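Mambaquaretin-1 (Dendroaspis angusticeps, PDB 5M4V) is a Kunitz-fold peptide from green mamba venom that acts as a selective antagonist of the type-2 vasopressin receptor. Local coordinates at residues 25-28 against 29-33. Residues are numbered along the deposited sequence; the frame is centred on the assembly and turned at random.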
# COMPACT_ATOMS: atom_id res chain seq x y z
N GLN A 25 -2.40 0.60 -9.85
CA GLN A 25 -2.42 0.18 -11.25
C GLN A 25 -2.57 1.30 -12.22
O GLN A 25 -2.22 1.17 -13.42
CB GLN A 25 -3.62 -0.78 -11.53
CG GLN A 25 -3.50 -1.93 -10.82
CD GLN A 25 -4.51 -2.98 -11.34
OE1 GLN A 25 -5.56 -3.15 -10.80
NE2 GLN A 25 -4.20 -3.65 -12.40
N LYS A 26 -3.16 2.43 -11.78
CA LYS A 26 -3.31 3.61 -12.69
C LYS A 26 -1.93 4.13 -13.13
O LYS A 26 -1.81 4.62 -14.24
CB LYS A 26 -4.06 4.72 -11.99
CG LYS A 26 -5.42 4.47 -11.47
CD LYS A 26 -6.48 4.27 -12.55
CE LYS A 26 -7.85 3.89 -11.92
NZ LYS A 26 -8.98 3.70 -12.81
N THR A 27 -0.93 4.19 -12.23
CA THR A 27 0.41 4.76 -12.50
C THR A 27 1.49 3.80 -12.71
O THR A 27 2.57 4.21 -13.14
CB THR A 27 0.67 5.67 -11.30
OG1 THR A 27 0.73 4.86 -10.15
CG2 THR A 27 -0.34 6.73 -11.03
N ASN A 28 1.31 2.49 -12.24
CA ASN A 28 2.46 1.59 -12.11
C ASN A 28 3.48 2.14 -11.21
O ASN A 28 4.66 1.76 -11.28
CB ASN A 28 3.06 1.19 -13.46
CG ASN A 28 3.93 -0.05 -13.39
OD1 ASN A 28 3.60 -1.02 -12.76
ND2 ASN A 28 5.08 -0.06 -14.11
N LYS A 29 3.04 2.88 -10.15
CA LYS A 29 3.89 3.46 -9.17
C LYS A 29 3.36 3.18 -7.77
O LYS A 29 2.14 2.93 -7.57
CB LYS A 29 4.06 4.95 -9.36
CG LYS A 29 4.80 5.32 -10.62
CD LYS A 29 5.00 6.75 -10.82
CE LYS A 29 6.46 7.00 -10.54
NZ LYS A 29 7.19 8.25 -10.97
N CYS A 30 4.26 3.27 -6.81
CA CYS A 30 3.87 3.32 -5.40
C CYS A 30 3.62 4.73 -4.97
O CYS A 30 4.21 5.68 -5.46
CB CYS A 30 4.97 2.69 -4.59
SG CYS A 30 5.14 0.89 -4.84
N HIS A 31 2.67 4.87 -3.98
CA HIS A 31 2.26 6.15 -3.44
C HIS A 31 2.12 6.02 -1.93
O HIS A 31 1.91 4.94 -1.40
CB HIS A 31 0.90 6.59 -4.03
CG HIS A 31 0.91 6.66 -5.52
ND1 HIS A 31 1.27 7.80 -6.22
CD2 HIS A 31 0.71 5.72 -6.47
CE1 HIS A 31 1.26 7.50 -7.54
NE2 HIS A 31 0.90 6.28 -7.71
N SER A 32 2.19 7.15 -1.24
CA SER A 32 1.94 7.19 0.19
C SER A 32 0.46 7.09 0.52
O SER A 32 -0.40 7.60 -0.19
CB SER A 32 2.44 8.53 0.77
OG SER A 32 3.87 8.55 0.82
N PHE A 33 0.16 6.50 1.69
CA PHE A 33 -1.14 6.66 2.30
C PHE A 33 -0.97 6.57 3.79
O PHE A 33 0.02 6.14 4.31
CB PHE A 33 -2.19 5.67 1.74
CG PHE A 33 -2.13 4.23 2.29
CD1 PHE A 33 -1.10 3.38 1.95
CD2 PHE A 33 -3.13 3.73 3.07
CE1 PHE A 33 -1.11 2.05 2.33
CE2 PHE A 33 -3.14 2.40 3.47
CZ PHE A 33 -2.13 1.57 3.09
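Thr27 and His31 meet at the turn of the Kunitz (BPTI-type) beta hairpin. The loop 25-28 joins strand 18-24 to the antiparallel strand 29-35, and the contact lies on the protein surface at this end of the hairpin. The two side chains approach from opposite directions, Thr27 from the loop and His31 from the strand. Thr27 OG1 and His31 NE2 form a hydrogen bond of 2.8 Å, in which either group could be the donor. The hydroxyl lies at the ring edge, near the ring plane, and Thr27 CB is in that plane as well. OG1 makes the bond, while the methyl CG2 of Thr27 only touches His31 NE2, at 3.6 Å.

With chi1 at 64°, Thr27 OG1 sits between its own backbone N and carbonyl carbon, and from there it reaches both His31 NE2 and Lys29 N. CG2 lies beside the backbone N. On the histidine, CG is anti to the carbonyl carbon (chi1 -57°), and the imidazole reaches back toward the loop.

The same OG1 accepts a weak bond from Lys29 N at 3.0 Å, bent to 133°. It also has a weak hydrogen bond to the carbonyl of Ser24. The single hydroxyl hydrogen cannot serve both Ser24 O and His31 NE2. If it goes to the carbonyl, NE2 must be the donor to OG1; if it goes to NE2, the Ser24 bond lapses. The one oxygen thus touches both ends of the loop, by two weak bonds. Asn28 adopts a left-handed backbone conformation as the chain turns into the strand, and its OD1 is hydrogen-bonded to Tyr23 OH. Further along, the backbone of His31 pairs with Tyr22, and Cys30 forms a disulfide with Cys51 of helix 48-55. CB and CG of Lys29 lie beside the turn, with CB 3.4 Å from Thr27 OG1.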